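Local structure of probable disease resistance protein At5g66900 (Arabidopsis thaliana, 7L7W) at residues K22-V27 against E49-L54; E30-K35 against D43-M48; K73-T78 against L112-I117. The protein probably acts as a helper immune receptor in plant disease resistance, its N-terminal RPW8-type four-helix bundle being linked to calcium-permeable cation channels in the membrane. The protein carries 2 engineered substitutions. All coordinates share one frame; numbering follows the deposited sequence.

The three contacts illustrate how one helical bundle divides its labour between an apolar interior and charged margins. Contacts 1 and 2 hold the same pair, helix 20-32 and helix 38-60, at successive levels, their centres about 11 Å apart; contact 3 joins helix 70-88 to the end of helix 97-114. In contact 2 three of the four touching residues are buried, against two of four in contacts 1 and 3, and only apolar parts of side chains meet, the Lys-32 methylenes among them. Contacts 1 and 3 each set leucine against phenylalanine, with charged side chains outermost; Phe-114 is buried, Phe-52 only partly. Leu-51 and Leu-54 touch Phe-114, joining contacts 1 and 3.

Contact 1 of 3, residues K22-V27 against E49-L54; sequences KLLKVV and EILFPL
Leu-24 meets Leu-51 and Phe-52 through a single methyl, CD2, and around that methyl the contact is at its most compact. Leu-24 CD2 lies 3.6 Å from Leu-51 CD2 and 3.7 Å from Phe-52 CA, so it touches a neighbouring side chain and the backbone of helix 38-60 together. With CG anti to its backbone N (chi1 -173°), the Leu-24 side chain reaches across between the two helices. The same methyl sits at the edge of the Phe-52 ring, near its plane, with CD2 of Leu-24 4.0 Å from CD1 of Phe-52.

The other flank is looser and faces outward. Here the start of the Lys-25 chain passes obliquely by the far end of the ring, Lys-25 CB standing 3.9 Å from Phe-52 CE1. A bend at chi2 (92°) then carries the lysine chain back over the phenyl group, and Lys-25 CD comes to 4.0 Å from Phe-52 CZ. The ammonium group ends roughly above the ring, but NZ of Lys-25 is 5.3 Å from the Phe-52 centroid, so any cation-pi attraction is weak at most. Glu-49 lies nearby without its charge touching that of Lys-25, its carboxylate being held in a salt bridge by Lys-32 of helix 20-32. A bound nickel ion also lies about 3 Å from the Lys-25 side chain.

The two helices run nearly antiparallel, at 162°, with their local axes 9.9 Å apart, an arrangement characteristic of up-and-down helical bundles; helix 38-60 kinks just beyond, at Pro-53. Around this pair the bundle is completed on two sides: Leu-23 and Val-27 pack on helix 70-88, while Leu-51 and Leu-54 turn to helix 97-114.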
# COMPACT_ATOMS: atom_id res chain seq x y z
N LYS A 22 11.08 29.80 10.78
CA LYS A 22 12.05 29.22 9.85
C LYS A 22 11.97 27.69 9.87
O LYS A 22 11.87 27.03 8.81
CB LYS A 22 13.45 29.72 10.24
CG LYS A 22 14.60 28.84 9.81
CD LYS A 22 15.90 29.26 10.49
CE LYS A 22 16.59 30.37 9.71
NZ LYS A 22 18.00 30.00 9.38
N LEU A 23 12.00 27.12 11.07
CA LEU A 23 11.84 25.68 11.22
C LEU A 23 10.48 25.19 10.74
O LEU A 23 10.36 24.04 10.32
CB LEU A 23 12.09 25.30 12.68
CG LEU A 23 11.73 23.89 13.12
CD1 LEU A 23 12.90 22.97 12.84
CD2 LEU A 23 11.42 23.87 14.62
N LEU A 24 9.45 26.05 10.76
CA LEU A 24 8.17 25.60 10.22
C LEU A 24 8.13 25.65 8.70
O LEU A 24 7.52 24.79 8.05
CB LEU A 24 7.03 26.43 10.81
CG LEU A 24 5.65 25.90 10.41
CD1 LEU A 24 5.49 24.41 10.81
CD2 LEU A 24 4.58 26.76 11.05
N LYS A 25 8.76 26.67 8.09
CA LYS A 25 8.78 26.75 6.64
C LYS A 25 9.54 25.57 6.05
O LYS A 25 9.17 25.06 4.97
CB LYS A 25 9.40 28.07 6.19
CG LYS A 25 9.31 28.33 4.67
CD LYS A 25 8.06 29.12 4.29
CE LYS A 25 7.61 28.79 2.88
NZ LYS A 25 6.21 29.28 2.68
N VAL A 26 10.60 25.11 6.74
CA VAL A 26 11.31 23.94 6.23
C VAL A 26 10.37 22.74 6.18
O VAL A 26 10.30 22.01 5.17
CB VAL A 26 12.54 23.63 7.10
CG1 VAL A 26 13.07 22.24 6.73
CG2 VAL A 26 13.61 24.68 6.91
N VAL A 27 9.62 22.52 7.26
CA VAL A 27 8.74 21.36 7.35
C VAL A 27 7.63 21.45 6.30
O VAL A 27 7.22 20.43 5.72
CB VAL A 27 8.20 21.22 8.79
CG1 VAL A 27 7.23 20.04 8.92
CG2 VAL A 27 9.35 21.05 9.77
N GLU A 49 0.18 25.92 7.41
CA GLU A 49 0.13 27.24 6.81
C GLU A 49 -0.79 28.17 7.60
O GLU A 49 -0.57 29.39 7.60
CB GLU A 49 -0.29 27.13 5.34
CG GLU A 49 0.88 26.68 4.46
CD GLU A 49 0.55 26.52 2.99
OE1 GLU A 49 -0.55 26.00 2.65
OE2 GLU A 49 1.41 26.89 2.15
N ILE A 50 -1.80 27.61 8.27
CA ILE A 50 -2.55 28.38 9.26
C ILE A 50 -1.63 28.80 10.41
O ILE A 50 -1.65 29.95 10.87
CB ILE A 50 -3.73 27.57 9.81
CG1 ILE A 50 -4.79 27.32 8.74
CG2 ILE A 50 -4.32 28.25 11.05
CD1 ILE A 50 -5.78 26.24 9.18
N LEU A 51 -0.85 27.85 10.92
CA LEU A 51 -0.00 28.13 12.08
C LEU A 51 1.17 29.05 11.74
O LEU A 51 1.71 29.70 12.64
CB LEU A 51 0.50 26.81 12.66
CG LEU A 51 1.67 26.80 13.64
CD1 LEU A 51 1.19 27.15 15.05
CD2 LEU A 51 2.39 25.45 13.62
N PHE A 52 1.56 29.14 10.47
CA PHE A 52 2.78 29.85 10.09
C PHE A 52 2.79 31.34 10.44
O PHE A 52 3.84 31.83 10.92
CB PHE A 52 3.03 29.64 8.59
CG PHE A 52 4.30 30.25 8.12
CD1 PHE A 52 5.51 29.64 8.41
CD2 PHE A 52 4.30 31.44 7.43
CE1 PHE A 52 6.71 30.20 7.99
CE2 PHE A 52 5.49 32.02 7.01
CZ PHE A 52 6.70 31.39 7.29
N PRO A 53 1.74 32.12 10.21
CA PRO A 53 1.81 33.54 10.61
C PRO A 53 1.91 33.71 12.11
O PRO A 53 2.54 34.66 12.60
CB PRO A 53 0.50 34.12 10.06
CG PRO A 53 0.02 33.13 9.08
CD PRO A 53 0.44 31.81 9.61
N LEU A 54 1.28 32.81 12.87
CA LEU A 54 1.40 32.87 14.32
C LEU A 54 2.85 32.65 14.76
O LEU A 54 3.33 33.29 15.71
CB LEU A 54 0.47 31.84 14.94
CG LEU A 54 0.36 31.81 16.45
CD1 LEU A 54 -1.10 31.93 16.81
CD2 LEU A 54 0.91 30.49 16.93

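Contact 2 of 3, residues E30-K35 against D43-M48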
# COMPACT_ATOMS: atom_id res chain seq x y z
N GLU A 30 9.13 20.61 2.83
CA GLU A 30 9.38 19.18 2.71
C GLU A 30 8.09 18.39 2.59
O GLU A 30 8.04 17.41 1.85
CB GLU A 30 10.20 18.66 3.90
CG GLU A 30 11.66 19.10 3.92
CD GLU A 30 12.44 18.70 2.68
OE1 GLU A 30 12.06 17.74 1.96
OE2 GLU A 30 13.46 19.39 2.41
N ALA A 31 7.04 18.77 3.33
CA ALA A 31 5.79 18.02 3.26
C ALA A 31 5.13 18.19 1.90
O ALA A 31 4.55 17.24 1.37
CB ALA A 31 4.83 18.45 4.35
N LYS A 32 5.21 19.40 1.34
CA LYS A 32 4.51 19.68 0.09
C LYS A 32 4.97 18.74 -1.03
O LYS A 32 4.17 18.40 -1.91
CB LYS A 32 4.71 21.15 -0.29
CG LYS A 32 3.63 22.07 0.25
CD LYS A 32 3.91 23.52 -0.11
CE LYS A 32 2.80 24.45 0.40
NZ LYS A 32 3.19 25.88 0.33
N LYS A 33 6.22 18.26 -0.96
CA LYS A 33 6.78 17.43 -2.02
C LYS A 33 5.99 16.13 -2.23
O LYS A 33 5.98 15.60 -3.34
CB LYS A 33 8.25 17.10 -1.70
CG LYS A 33 9.20 18.29 -1.74
CD LYS A 33 10.64 17.89 -1.44
CE LYS A 33 11.51 19.09 -1.05
NZ LYS A 33 12.86 18.66 -0.53
N PHE A 34 5.32 15.62 -1.20
CA PHE A 34 4.59 14.34 -1.30
C PHE A 34 3.14 14.57 -1.74
O PHE A 34 2.18 14.24 -1.03
CB PHE A 34 4.66 13.59 0.03
CG PHE A 34 6.07 13.32 0.50
CD1 PHE A 34 6.92 12.47 -0.21
CD2 PHE A 34 6.56 13.90 1.66
CE1 PHE A 34 8.23 12.24 0.22
CE2 PHE A 34 7.87 13.67 2.09
CZ PHE A 34 8.71 12.85 1.38
N LYS A 35 3.00 15.13 -2.95
CA LYS A 35 1.67 15.52 -3.43
C LYS A 35 0.70 14.35 -3.43
O LYS A 35 -0.47 14.51 -3.05
CB LYS A 35 1.77 16.15 -4.83
CG LYS A 35 2.98 17.03 -5.01
CD LYS A 35 3.37 17.20 -6.46
CE LYS A 35 3.78 18.65 -6.67
NZ LYS A 35 3.65 19.10 -8.08
N ASP A 43 -3.58 18.02 4.06
CA ASP A 43 -4.09 18.25 5.42
C ASP A 43 -3.04 18.88 6.33
O ASP A 43 -3.29 19.92 6.97
CB ASP A 43 -4.60 16.94 6.00
CG ASP A 43 -5.75 16.36 5.19
OD1 ASP A 43 -6.68 17.13 4.88
OD2 ASP A 43 -5.71 15.15 4.85
N LEU A 44 -1.85 18.29 6.39
CA LEU A 44 -0.85 18.80 7.31
C LEU A 44 -0.30 20.15 6.84
O LEU A 44 -0.09 21.04 7.67
CB LEU A 44 0.27 17.79 7.52
CG LEU A 44 1.17 18.16 8.71
CD1 LEU A 44 0.50 18.04 10.11
CD2 LEU A 44 2.52 17.44 8.68
N VAL A 45 -0.08 20.34 5.53
CA VAL A 45 0.46 21.64 5.15
C VAL A 45 -0.62 22.71 5.27
O VAL A 45 -0.30 23.87 5.53
CB VAL A 45 1.10 21.68 3.75
CG1 VAL A 45 1.95 20.45 3.50
CG2 VAL A 45 0.07 21.91 2.69
N SER A 46 -1.90 22.36 5.15
CA SER A 46 -2.92 23.37 5.38
C SER A 46 -2.90 23.83 6.84
O SER A 46 -2.93 25.04 7.13
CB SER A 46 -4.31 22.86 5.01
OG SER A 46 -4.99 22.42 6.17
N THR A 47 -2.85 22.87 7.77
CA THR A 47 -2.75 23.26 9.17
C THR A 47 -1.49 24.07 9.44
O THR A 47 -1.53 25.10 10.12
CB THR A 47 -2.82 22.04 10.08
OG1 THR A 47 -4.18 21.63 10.20
CG2 THR A 47 -2.26 22.38 11.46
N MET A 48 -0.36 23.63 8.89
CA MET A 48 0.90 24.33 9.13
C MET A 48 0.91 25.72 8.50
O MET A 48 1.57 26.62 9.01
CB MET A 48 2.07 23.49 8.60
CG MET A 48 2.40 22.26 9.45
SD MET A 48 3.91 21.35 8.97
CE MET A 48 3.50 20.75 7.32
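Ala-31 and Val-45 mark the closest backbone approach, their CA atoms 6.7 Å apart, where helix 20-32 is finishing and helix 38-60 runs back beside it in a helical hairpin. Alanine offers only a methyl, and Ala-31 CB rests against Val-45 CG1 at 3.6 Å. That valine branch is anti to its own carbonyl carbon and beside the backbone N (chi1 -43°), which presents it to the opposite helix. A second group reaches the same alanine, the terminal methyl of Met-48, whose CE is 4.0 Å from Ala-31 CB; the bend at chi3 of the methionine (-64°) folds it there.

Toward the outside, Lys-32 adds its aliphatic part. Its chain crosses Val-45 at about a right angle, with Lys-32 CG 4.0 Å from Val-45 CG1, and then runs on extended until NZ forms a salt bridge with Glu-49, one turn further along helix 38-60. The lysine thus borders the apolar patch with methylenes while its charge is matched beyond it. After the helix, an inverse gamma turn centred on Phe-34 redirects the chain. Phe-34 meets Phe-89 edge-to-face and also packs on Tyr-95 of a second subunit.

Within the bundle, Ala-31 also touches Val-86 of helix 70-88, and Met-48 packs on Met-111 of helix 97-114.

Contact 3 of 3, residues K73-T78 against L112-I117; sequences KELRDT and LKFCQI
In the four-helix bundle of this RPW8-type domain, Leu-75 of helix 70-88 packs on Phe-114 at the end of helix 97-114, an interior contact of aliphatic branch on aromatic face. The leucine stands over one face of the ring: Leu-75 CD1 lies 3.6 Å from the Phe-114 centroid and 15° off the ring normal, a CH-pi contact. Its CB reaches the far end of the same ring, Leu-75 CB being 3.5 Å from Phe-114 CZ. A first torsion near trans (chi1 -171°) lays the Phe-114 ring beside its carbonyl carbon and out toward helix 70-88.

Glu-74 approaches the ring differently, at its edge and near its plane, with Glu-74 OE2 3.7 Å from Phe-114 CD1. Carboxylate and ring planes are turned 47° apart, and the slightly positive rim of the ring would probably suit this oxygen. Lys-113 folds back through several bends toward the same carboxylate, but NZ of Lys-113 stays 4.0 Å from OE2 of Glu-74, beyond salt-bridge range, so attraction at this outer margin is at most long-range.

Helix 97-114 ends here in a type I beta turn from Phe-114 to Ile-117. Leu-72 of helix 70-88 also touches the phenylalanine, and from helix 38-60 Leu-54 packs on Ile-117, while Leu-51 meets Cys-115, so three helices converge at this level.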
# COMPACT_ATOMS: atom_id res chain seq x y z
N LYS A 73 7.91 25.82 24.53
CA LYS A 73 8.65 24.58 24.46
C LYS A 73 7.81 23.48 23.80
O LYS A 73 8.33 22.68 23.02
CB LYS A 73 9.13 24.18 25.86
CG LYS A 73 10.39 23.30 25.85
CD LYS A 73 11.67 24.14 25.64
CE LYS A 73 12.81 23.26 25.10
NZ LYS A 73 12.89 23.23 23.59
N GLU A 74 6.49 23.48 24.04
CA GLU A 74 5.65 22.50 23.35
C GLU A 74 5.42 22.87 21.89
O GLU A 74 5.21 21.98 21.06
CB GLU A 74 4.32 22.33 24.08
CG GLU A 74 3.22 23.28 23.61
CD GLU A 74 1.84 22.89 24.13
OE1 GLU A 74 1.77 22.03 25.04
OE2 GLU A 74 0.84 23.47 23.63
N LEU A 75 5.47 24.16 21.54
CA LEU A 75 5.45 24.53 20.13
C LEU A 75 6.68 23.97 19.42
O LEU A 75 6.58 23.37 18.33
CB LEU A 75 5.40 26.05 19.97
CG LEU A 75 5.41 26.55 18.52
CD1 LEU A 75 4.18 26.01 17.78
CD2 LEU A 75 5.48 28.08 18.43
N ARG A 76 7.86 24.19 20.02
CA ARG A 76 9.09 23.56 19.55
C ARG A 76 8.89 22.06 19.31
O ARG A 76 9.17 21.54 18.22
CB ARG A 76 10.20 23.81 20.57
CG ARG A 76 11.58 23.28 20.22
CD ARG A 76 12.37 24.32 19.42
NE ARG A 76 13.37 25.06 20.19
CZ ARG A 76 13.98 26.16 19.74
NH1 ARG A 76 13.69 26.63 18.54
NH2 ARG A 76 14.90 26.79 20.48
N ASP A 77 8.34 21.37 20.31
CA ASP A 77 8.27 19.91 20.26
C ASP A 77 7.25 19.41 19.25
O ASP A 77 7.44 18.33 18.65
CB ASP A 77 7.96 19.37 21.65
CG ASP A 77 9.16 19.52 22.61
OD1 ASP A 77 9.02 19.15 23.81
OD2 ASP A 77 10.23 20.02 22.18
N THR A 78 6.17 20.17 19.02
CA THR A 78 5.19 19.74 18.02
C THR A 78 5.72 19.95 16.61
O THR A 78 5.58 19.07 15.75
CB THR A 78 3.86 20.46 18.24
OG1 THR A 78 4.12 21.83 18.52
CG2 THR A 78 3.19 19.93 19.49
N LEU A 112 -3.33 22.64 15.53
CA LEU A 112 -4.54 23.44 15.50
C LEU A 112 -4.87 23.99 16.88
O LEU A 112 -5.16 25.18 17.02
CB LEU A 112 -5.70 22.63 14.93
CG LEU A 112 -5.62 22.46 13.42
CD1 LEU A 112 -6.88 21.82 12.88
CD2 LEU A 112 -5.33 23.77 12.71
N LYS A 113 -4.78 23.15 17.92
CA LYS A 113 -5.11 23.67 19.24
C LYS A 113 -4.15 24.77 19.64
O LYS A 113 -4.55 25.78 20.24
CB LYS A 113 -5.13 22.56 20.29
CG LYS A 113 -5.69 23.06 21.63
CD LYS A 113 -5.04 22.39 22.84
CE LYS A 113 -3.54 22.68 22.92
NZ LYS A 113 -3.19 23.71 23.95
N PHE A 114 -2.88 24.64 19.25
CA PHE A 114 -1.91 25.67 19.57
C PHE A 114 -2.29 27.01 18.94
O PHE A 114 -1.99 28.06 19.50
CB PHE A 114 -0.53 25.24 19.12
CG PHE A 114 0.54 26.14 19.61
CD1 PHE A 114 1.21 25.85 20.78
CD2 PHE A 114 0.86 27.30 18.91
CE1 PHE A 114 2.20 26.70 21.26
CE2 PHE A 114 1.84 28.17 19.38
CZ PHE A 114 2.51 27.87 20.56
N CYS A 115 -2.95 26.98 17.79
CA CYS A 115 -3.35 28.22 17.13
C CYS A 115 -4.41 29.00 17.91
O CYS A 115 -4.82 30.06 17.45
CB CYS A 115 -3.85 27.92 15.73
SG CYS A 115 -2.55 27.39 14.57
N GLN A 116 -4.87 28.49 19.07
CA GLN A 116 -5.73 29.23 19.98
C GLN A 116 -4.94 29.85 21.14
O GLN A 116 -5.50 30.12 22.21
CB GLN A 116 -6.84 28.33 20.53
CG GLN A 116 -7.47 27.39 19.51
CD GLN A 116 -8.15 28.12 18.36
OE1 GLN A 116 -8.84 29.12 18.57
NE2 GLN A 116 -7.97 27.62 17.14
N ILE A 117 -3.64 30.04 20.97
CA ILE A 117 -2.81 30.57 22.03
C ILE A 117 -3.10 32.06 22.18
O ILE A 117 -3.26 32.79 21.19
CB ILE A 117 -1.33 30.29 21.71
CG1 ILE A 117 -0.43 30.71 22.88
CG2 ILE A 117 -0.91 30.94 20.39
CD1 ILE A 117 -0.11 29.58 23.82